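Local coordinates for PfVFT1 (Plasmodium falciparum, PDB 5JKQ), which is of uncertain function but has the bi-lobed Venus flytrap architecture of solute-binding proteins and probably binds a small ligand between its two lobes, at residues V42-I47 with V100-D105; G92-N97 with M146-F151. The protein carries 3 engineered substitutions. All coordinates share one frame; numbering follows the deposited sequence.

Interaction 1: V42-I47 with V100-D105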
ATOM      1  N   VAL A  42       3.755  -6.288  12.482  1.00 18.68           N
ATOM      2  CA  VAL A  42       4.148  -5.860  11.144  1.00 18.47           C
ATOM      3  C   VAL A  42       4.638  -4.415  11.186  1.00 23.35           C
ATOM      4  O   VAL A  42       4.208  -3.624  12.028  1.00 19.59           O
ATOM      5  CB  VAL A  42       2.987  -5.998  10.132  1.00 22.16           C
ATOM      6  CG1 VAL A  42       2.696  -7.469   9.859  1.00 16.60           C
ATOM      7  CG2 VAL A  42       1.735  -5.285  10.627  1.00 19.81           C
ATOM      8  N   ASP A  43       5.549  -4.085  10.276  1.00 17.72           N
ATOM      9  CA  ASP A  43       6.237  -2.800  10.302  1.00 13.68           C
ATOM     10  C   ASP A  43       5.566  -1.783   9.379  1.00 21.26           C
ATOM     11  O   ASP A  43       6.160  -1.332   8.399  1.00 16.18           O
ATOM     12  CB  ASP A  43       7.705  -2.997   9.909  1.00 24.40           C
ATOM     13  CG  ASP A  43       8.573  -1.800  10.255  1.00 22.17           C
ATOM     14  OD1 ASP A  43       8.115  -0.919  11.015  1.00 25.80           O
ATOM     15  OD2 ASP A  43       9.725  -1.750   9.777  1.00 22.43           O
ATOM     16  N   TYR A  44       4.327  -1.427   9.706  1.00 23.16           N
ATOM     17  CA  TYR A  44       3.577  -0.436   8.942  1.00 19.59           C
ATOM     18  C   TYR A  44       3.237   0.775   9.800  1.00 15.54           C
ATOM     19  O   TYR A  44       3.067   0.658  11.014  1.00 21.17           O
ATOM     20  CB  TYR A  44       2.285  -1.039   8.386  1.00 22.34           C
ATOM     21  CG  TYR A  44       2.484  -2.140   7.371  1.00 14.98           C
ATOM     22  CD1 TYR A  44       3.081  -1.883   6.143  1.00 13.61           C
ATOM     23  CD2 TYR A  44       2.049  -3.431   7.630  1.00 17.49           C
ATOM     24  CE1 TYR A  44       3.253  -2.886   5.211  1.00 17.48           C
ATOM     25  CE2 TYR A  44       2.216  -4.440   6.706  1.00 17.08           C
ATOM     26  CZ  TYR A  44       2.819  -4.164   5.496  1.00 21.78           C
ATOM     27  OH  TYR A  44       2.988  -5.169   4.572  1.00 16.93           O
ATOM     28  N   SER A  45       3.132   1.933   9.154  1.00 21.30           N
ATOM     29  CA  SER A  45       2.662   3.148   9.811  1.00 21.80           C
ATOM     30  C   SER A  45       1.342   3.589   9.187  1.00 20.27           C
ATOM     31  O   SER A  45       1.123   3.407   7.989  1.00 16.90           O
ATOM     32  CB  SER A  45       3.707   4.263   9.704  1.00 16.36           C
ATOM     33  OG  SER A  45       3.860   4.696   8.364  1.00 20.17           O
ATOM     34  N   VAL A  46       0.464   4.160  10.006  1.00 20.07           N
ATOM     35  CA  VAL A  46      -0.831   4.638   9.532  1.00 19.94           C
ATOM     36  C   VAL A  46      -0.714   6.059   9.005  1.00 21.09           C
ATOM     37  O   VAL A  46       0.243   6.767   9.319  1.00 29.79           O
ATOM     38  CB  VAL A  46      -1.903   4.600  10.644  1.00 18.16           C
ATOM     39  CG1 VAL A  46      -2.199   3.163  11.037  1.00 19.37           C
ATOM     40  CG2 VAL A  46      -1.471   5.430  11.857  1.00 14.99           C
ATOM     41  N   ILE A  47      -1.693   6.468   8.201  1.00 29.14           N
ATOM     42  CA  ILE A  47      -1.708   7.810   7.628  1.00 31.68           C
ATOM     43  C   ILE A  47      -1.541   8.845   8.741  1.00 26.23           C
ATOM     44  O   ILE A  47      -2.173   8.757   9.795  1.00 20.50           O
ATOM     45  CB  ILE A  47      -3.009   8.073   6.822  1.00 17.26           C
ATOM     46  CG1 ILE A  47      -3.031   9.508   6.290  1.00 33.98           C
ATOM     47  CG2 ILE A  47      -4.249   7.797   7.668  1.00 20.16           C
ATOM     48  CD1 ILE A  47      -3.637   9.635   4.901  1.00 24.57           C
ATOM     49  N   VAL A 100      -6.246 -14.899   5.362  1.00 22.27           N
ATOM     50  CA  VAL A 100      -5.850 -14.587   6.729  1.00 25.77           C
ATOM     51  C   VAL A 100      -4.583 -13.737   6.725  1.00 20.96           C
ATOM     52  O   VAL A 100      -3.896 -13.639   5.708  1.00 15.34           O
ATOM     53  CB  VAL A 100      -5.607 -15.867   7.559  1.00 30.05           C
ATOM     54  CG1 VAL A 100      -6.913 -16.607   7.789  1.00 21.10           C
ATOM     55  CG2 VAL A 100      -4.593 -16.770   6.867  1.00 27.00           C
ATOM     56  N   GLY A 101      -4.284 -13.130   7.868  1.00 16.07           N
ATOM     57  CA  GLY A 101      -3.111 -12.285   8.009  1.00 18.88           C
ATOM     58  C   GLY A 101      -3.480 -10.827   8.189  1.00 18.50           C
ATOM     59  O   GLY A 101      -4.656 -10.483   8.316  1.00 15.64           O
ATOM     60  N   PHE A 102      -2.466  -9.968   8.187  1.00 16.15           N
ATOM     61  CA  PHE A 102      -2.650  -8.554   8.488  1.00 16.14           C
ATOM     62  C   PHE A 102      -3.579  -7.850   7.504  1.00 19.99           C
ATOM     63  O   PHE A 102      -4.603  -7.295   7.903  1.00 20.29           O
ATOM     64  CB  PHE A 102      -1.300  -7.840   8.506  1.00 12.72           C
ATOM     65  CG  PHE A 102      -1.411  -6.351   8.646  1.00  9.94           C
ATOM     66  CD1 PHE A 102      -1.735  -5.778   9.865  1.00 12.19           C
ATOM     67  CD2 PHE A 102      -1.191  -5.523   7.558  1.00 18.72           C
ATOM     68  CE1 PHE A 102      -1.839  -4.405   9.995  1.00 23.59           C
ATOM     69  CE2 PHE A 102      -1.293  -4.149   7.682  1.00 17.07           C
ATOM     70  CZ  PHE A 102      -1.616  -3.588   8.900  1.00 19.37           C
ATOM     71  N   TRP A 103      -3.221  -7.868   6.224  1.00 20.47           N
ATOM     72  CA  TRP A 103      -3.958  -7.103   5.222  1.00 17.77           C
ATOM     73  C   TRP A 103      -5.425  -7.521   5.123  1.00 18.35           C
ATOM     74  O   TRP A 103      -6.300  -6.661   5.026  1.00 17.59           O
ATOM     75  CB  TRP A 103      -3.272  -7.223   3.859  1.00 16.01           C
ATOM     76  CG  TRP A 103      -2.072  -6.341   3.756  1.00 19.08           C
ATOM     77  CD1 TRP A 103      -0.774  -6.734   3.638  1.00 18.20           C
ATOM     78  CD2 TRP A 103      -2.058  -4.909   3.789  1.00 16.51           C
ATOM     79  NE1 TRP A 103       0.050  -5.637   3.586  1.00 14.41           N
ATOM     80  CE2 TRP A 103      -0.714  -4.503   3.675  1.00 17.45           C
ATOM     81  CE3 TRP A 103      -3.051  -3.930   3.897  1.00 17.37           C
ATOM     82  CZ2 TRP A 103      -0.336  -3.161   3.667  1.00 14.36           C
ATOM     83  CZ3 TRP A 103      -2.673  -2.597   3.889  1.00 18.04           C
ATOM     84  CH2 TRP A 103      -1.329  -2.226   3.774  1.00 15.33           C
ATOM     85  N   PRO A 104      -5.706  -8.835   5.145  1.00 16.90           N
ATOM     86  CA  PRO A 104      -7.110  -9.245   5.255  1.00 19.69           C
ATOM     87  C   PRO A 104      -7.774  -8.710   6.522  1.00 18.84           C
ATOM     88  O   PRO A 104      -8.910  -8.237   6.461  1.00 19.80           O
ATOM     89  CB  PRO A 104      -7.028 -10.774   5.282  1.00 12.91           C
ATOM     90  CG  PRO A 104      -5.793 -11.088   4.543  1.00 16.63           C
ATOM     91  CD  PRO A 104      -4.825  -9.983   4.868  1.00 19.93           C
ATOM     92  N   ASP A 105      -7.072  -8.782   7.652  1.00 19.31           N
ATOM     93  CA  ASP A 105      -7.613  -8.292   8.917  1.00 16.41           C
ATOM     94  C   ASP A 105      -7.888  -6.793   8.868  1.00 13.82           C
ATOM     95  O   ASP A 105      -8.833  -6.316   9.496  1.00 19.87           O
ATOM     96  CB  ASP A 105      -6.655  -8.592  10.077  1.00 20.26           C
ATOM     97  CG  ASP A 105      -6.825  -9.993  10.639  1.00 17.48           C
ATOM     98  OD1 ASP A 105      -7.852 -10.646  10.354  1.00 16.73           O
ATOM     99  OD2 ASP A 105      -5.928 -10.435  11.385  1.00 21.44           O
TER
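The F102 ring carries V42 CG2 over one of its faces, the methyl lying 3.8 Å from the ring centroid in a CH-pi contact, while the indole of W103 sends its six-membered edge toward one face of Y44. There W103 CZ2 comes within 3.8 Å of Y44 CZ, nearer the rim of the phenol than its middle, with the planes 62° apart. One face of the indole is in turn topped by F102 CE2, 3.9 Å above the W103 plane and over its centre. At the indole edge sits the phenol oxygen. W103 NE1 donates to Y44 OH over 3.1 Å, and the bend at the hydrogen (143°) fits an acceptor somewhat out of the indole plane. Y44 and F102 meet differently: their planes are within 18° of parallel but slid apart, so the closest approach, Y44 CD2 to F102 CE2 at 3.4 Å, joins the rims of rings that barely overlap.

The helix start sets this up. G101, with a positive phi readily adopted by glycine, takes the N-cap position, and F102 follows with CG anti to its backbone N, which sends the ring toward V42 and Y44. V42 holds CG2 between its backbone N and carbonyl carbon, presenting an apolar methyl, not backbone, to that ring.

The three aromatics thus form a cluster between residues 42-44, next to strand 45-46, and the first turn of helix 102-118. Apolar ring contacts supply its bulk, while the indole-phenol bond fixes how Y44 is turned against W103 and satisfies the N-H of the buried indole.

Interaction 2: G92-N97 with M146-F151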
ATOM      1  N   GLY A  92      -0.099 -11.511   5.136  1.00 21.27           N
ATOM      2  CA  GLY A  92      -1.323 -11.785   4.409  1.00 23.89           C
ATOM      3  C   GLY A  92      -1.225 -13.025   3.543  1.00 19.51           C
ATOM      4  O   GLY A  92      -0.389 -13.098   2.643  1.00 30.44           O
ATOM      5  N   ASN A  93      -2.090 -13.996   3.820  1.00 24.08           N
ATOM      6  CA  ASN A  93      -2.129 -15.247   3.072  1.00 24.17           C
ATOM      7  C   ASN A  93      -3.440 -15.391   2.306  1.00 23.66           C
ATOM      8  O   ASN A  93      -4.507 -15.538   2.904  1.00 17.31           O
ATOM      9  CB  ASN A  93      -1.937 -16.432   4.020  1.00 30.98           C
ATOM     10  CG  ASN A  93      -1.744 -17.743   3.286  1.00 30.22           C
ATOM     11  OD1 ASN A  93      -1.749 -17.788   2.056  1.00 34.48           O
ATOM     12  ND2 ASN A  93      -1.557 -18.819   4.040  1.00 35.20           N
ATOM     13  N   TYR A  94      -3.345 -15.354   0.978  1.00 25.89           N
ATOM     14  CA  TYR A  94      -4.516 -15.418   0.108  1.00 25.10           C
ATOM     15  C   TYR A  94      -4.599 -16.741  -0.652  1.00 33.86           C
ATOM     16  O   TYR A  94      -5.339 -16.856  -1.630  1.00 35.75           O
ATOM     17  CB  TYR A  94      -4.499 -14.252  -0.884  1.00 29.16           C
ATOM     18  CG  TYR A  94      -4.618 -12.894  -0.230  1.00 30.50           C
ATOM     19  CD1 TYR A  94      -3.524 -12.297   0.384  1.00 19.91           C
ATOM     20  CD2 TYR A  94      -5.825 -12.207  -0.228  1.00 29.05           C
ATOM     21  CE1 TYR A  94      -3.629 -11.059   0.982  1.00 22.39           C
ATOM     22  CE2 TYR A  94      -5.939 -10.967   0.366  1.00 28.88           C
ATOM     23  CZ  TYR A  94      -4.838 -10.398   0.970  1.00 25.96           C
ATOM     24  OH  TYR A  94      -4.948  -9.163   1.562  1.00 21.89           O
ATOM     25  N   GLU A  95      -3.838 -17.737  -0.206  1.00 35.56           N
ATOM     26  CA  GLU A  95      -3.915 -19.070  -0.796  1.00 37.91           C
ATOM     27  C   GLU A  95      -5.213 -19.756  -0.379  1.00 29.43           C
ATOM     28  O   GLU A  95      -5.655 -20.709  -1.019  1.00 39.93           O
ATOM     29  CB  GLU A  95      -2.704 -19.919  -0.393  1.00 33.34           C
ATOM     30  CG  GLU A  95      -1.511 -19.765  -1.333  1.00 38.70           C
ATOM     31  CD  GLU A  95      -0.300 -20.576  -0.897  1.00 52.47           C
ATOM     32  OE1 GLU A  95      -0.356 -21.213   0.176  1.00 50.75           O
ATOM     33  OE2 GLU A  95       0.710 -20.576  -1.635  1.00 47.98           O
ATOM     34  N   GLN A  96      -5.819 -19.256   0.696  1.00 32.88           N
ATOM     35  CA  GLN A  96      -7.128 -19.719   1.144  1.00 34.07           C
ATOM     36  C   GLN A  96      -8.152 -18.586   1.074  1.00 35.06           C
ATOM     37  O   GLN A  96      -7.795 -17.410   1.153  1.00 33.10           O
ATOM     38  CB  GLN A  96      -7.043 -20.266   2.568  1.00 38.06           C
ATOM     39  CG  GLN A  96      -6.368 -19.326   3.554  1.00 36.78           C
ATOM     40  CD  GLN A  96      -6.509 -19.791   4.991  1.00 45.76           C
ATOM     41  OE1 GLN A  96      -5.517 -20.008   5.687  1.00 43.00           O
ATOM     42  NE2 GLN A  96      -7.749 -19.939   5.444  1.00 47.32           N
ATOM     43  N   ASN A  97      -9.422 -18.954   0.924  1.00 36.85           N
ATOM     44  CA  ASN A  97     -10.514 -17.989   0.872  1.00 33.78           C
ATOM     45  C   ASN A  97     -11.605 -18.390   1.864  1.00 31.13           C
ATOM     46  O   ASN A  97     -12.195 -19.461   1.728  1.00 35.44           O
ATOM     47  CB  ASN A  97     -11.084 -17.903  -0.546  1.00 30.38           C
ATOM     48  CG  ASN A  97     -11.952 -16.676  -0.754  1.00 30.43           C
ATOM     49  OD1 ASN A  97     -12.650 -16.230   0.157  1.00 33.72           O
ATOM     50  ND2 ASN A  97     -11.910 -16.123  -1.959  1.00 32.33           N
HETATM   51  N   MSE A 146     -14.025  -3.160  -5.084  1.00 21.07           N
HETATM   52  CA  MSE A 146     -12.774  -2.702  -4.490  1.00 23.18           C
HETATM   53  C   MSE A 146     -11.604  -3.626  -4.747  1.00 20.58           C
HETATM   54  O   MSE A 146     -11.778  -4.836  -4.887  1.00 26.92           O
HETATM   55  CB  MSE A 146     -12.918  -2.588  -2.979  1.00 25.88           C
HETATM   56  CG  MSE A 146     -13.504  -1.321  -2.467  1.00 27.07           C
HETATM   57 SE   MSE A 146     -13.514  -1.441  -0.530  1.00 27.55          SE
HETATM   58  CE  MSE A 146     -11.732  -0.738  -0.186  1.00 15.39           C
ATOM     59  N   THR A 147     -10.407  -3.053  -4.751  1.00 21.44           N
ATOM     60  CA  THR A 147      -9.190  -3.836  -4.615  1.00 17.75           C
ATOM     61  C   THR A 147      -8.874  -3.950  -3.130  1.00 18.16           C
ATOM     62  O   THR A 147      -9.415  -3.200  -2.315  1.00 18.04           O
ATOM     63  CB  THR A 147      -7.995  -3.199  -5.346  1.00 19.30           C
ATOM     64  OG1 THR A 147      -7.612  -1.991  -4.676  1.00 21.78           O
ATOM     65  CG2 THR A 147      -8.343  -2.898  -6.798  1.00 22.42           C
ATOM     66  N   ASP A 148      -8.004  -4.888  -2.777  1.00 18.11           N
ATOM     67  CA  ASP A 148      -7.492  -4.974  -1.418  1.00 18.81           C
ATOM     68  C   ASP A 148      -6.690  -3.708  -1.117  1.00 19.30           C
ATOM     69  O   ASP A 148      -6.338  -2.963  -2.030  1.00 16.15           O
ATOM     70  CB  ASP A 148      -6.627  -6.226  -1.247  1.00 20.51           C
ATOM     71  CG  ASP A 148      -6.378  -6.571   0.207  1.00 25.60           C
ATOM     72  OD1 ASP A 148      -5.631  -5.828   0.876  1.00 22.48           O
ATOM     73  OD2 ASP A 148      -6.920  -7.596   0.677  1.00 15.46           O
ATOM     74  N   ASN A 149      -6.403  -3.460   0.157  1.00 18.39           N
ATOM     75  CA  ASN A 149      -5.686  -2.248   0.548  1.00 13.03           C
ATOM     76  C   ASN A 149      -4.173  -2.330   0.341  1.00 13.66           C
ATOM     77  O   ASN A 149      -3.492  -1.307   0.379  1.00 13.82           O
ATOM     78  CB  ASN A 149      -5.959  -1.915   2.018  1.00 16.86           C
ATOM     79  CG  ASN A 149      -7.430  -1.694   2.307  1.00 19.23           C
ATOM     80  OD1 ASN A 149      -8.017  -0.702   1.876  1.00 19.53           O
ATOM     81  ND2 ASN A 149      -8.031  -2.612   3.057  1.00 18.41           N
ATOM     82  N   TYR A 150      -3.642  -3.533   0.129  1.00 16.69           N
ATOM     83  CA  TYR A 150      -2.191  -3.715   0.128  1.00 18.21           C
ATOM     84  C   TYR A 150      -1.529  -3.179  -1.135  1.00 16.77           C
ATOM     85  O   TYR A 150      -0.317  -2.973  -1.158  1.00 14.41           O
ATOM     86  CB  TYR A 150      -1.821  -5.196   0.324  1.00 21.87           C
ATOM     87  CG  TYR A 150      -2.235  -6.157  -0.777  1.00 20.96           C
ATOM     88  CD1 TYR A 150      -1.660  -6.100  -2.042  1.00 24.01           C
ATOM     89  CD2 TYR A 150      -3.166  -7.158  -0.529  1.00 19.94           C
ATOM     90  CE1 TYR A 150      -2.028  -6.987  -3.036  1.00 19.59           C
ATOM     91  CE2 TYR A 150      -3.537  -8.051  -1.516  1.00 23.89           C
ATOM     92  CZ  TYR A 150      -2.965  -7.961  -2.766  1.00 26.32           C
ATOM     93  OH  TYR A 150      -3.330  -8.848  -3.751  1.00 30.37           O
ATOM     94  N   PHE A 151      -2.321  -2.950  -2.177  1.00 19.83           N
ATOM     95  CA  PHE A 151      -1.781  -2.505  -3.459  1.00 17.29           C
ATOM     96  C   PHE A 151      -0.996  -1.210  -3.320  1.00 23.30           C
ATOM     97  O   PHE A 151      -1.377  -0.319  -2.563  1.00 29.80           O
ATOM     98  CB  PHE A 151      -2.906  -2.330  -4.478  1.00 14.50           C
ATOM     99  CG  PHE A 151      -3.440  -3.627  -5.004  1.00 22.99           C
ATOM    100  CD1 PHE A 151      -2.839  -4.247  -6.086  1.00 18.45           C
ATOM    101  CD2 PHE A 151      -4.531  -4.235  -4.409  1.00 17.81           C
ATOM    102  CE1 PHE A 151      -3.322  -5.445  -6.568  1.00 23.13           C
ATOM    103  CE2 PHE A 151      -5.017  -5.433  -4.887  1.00 20.52           C
ATOM    104  CZ  PHE A 151      -4.412  -6.039  -5.967  1.00 22.79           C
TER
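D148 sets its carboxylate anti to the backbone N (chi1 -164°), where OD2 meets the hydroxyl of Y94, while Y150 holds CG between its backbone N and carbonyl carbon (chi1 65°), a torsion that turns the CD2-CE2 edge of its ring toward the Y94 ring and hydroxyl. Y94 and D148 come from opposite directions, the phenol and carboxylate planes strongly turned against each other.

The phenol of Y94 donates to D148 OD2 over 2.7 Å, reaching that oxygen from above the carboxylate plane. The same OD2 is hydrogen-bonded to Y129 OH. D148 OD1 is occupied differently: its anti lone pair accepts from Y150 N at 3.1 Å, closing an Asx turn just beyond strand 146-147. An aspartate suits the place because its short side chain can fold onto its own backbone and still offer the second oxygen to the phenols.

The Y150 edge meets the face of Y94 in an offset edge-to-face pair, with planes at 70° and centroids 5.5 Å apart. Y94 CZ lies 3.7 Å from Y150 CE2, and the Y94 hydroxyl also sits at the edge of Y150, near its plane. Y150 OH is itself bonded to L83 N, so both ends of that residue are tied.

All three side chains are buried. The loop before helix 102-118 is therefore joined to the end of an outer strand of the parallel sheet by a carboxylate with hydrogen bonds to both oxygens, a network consistent with an ionised aspartate stabilised by phenol and amide N-H donors.

Overall arrangement
Interactions 1 and 2 lie about 11 Å apart between centres and form one continuous patch, their segments alternating along the chain. The backbone joins them through a probable hydrogen bond of 2.6 Å between V100 O and N93 N. W103 and P104 both pack on the Y94 hydroxyl, W103 CB and P104 CD each lying 3.4 Å from Y94 OH, and W103 CD2 is also 3.5 Å from Y150 CB. H276 of strand 265-281 touches both contacts, meeting the W103 ring edge-to-face and hydrogen-bonded through ND1 to Y150 O. The start of helix 102-118 thus touches elements of both sheets of this bi-lobed protein: the strand 45-46 side of the mixed sheet and the strand 146-147 side of the parallel one.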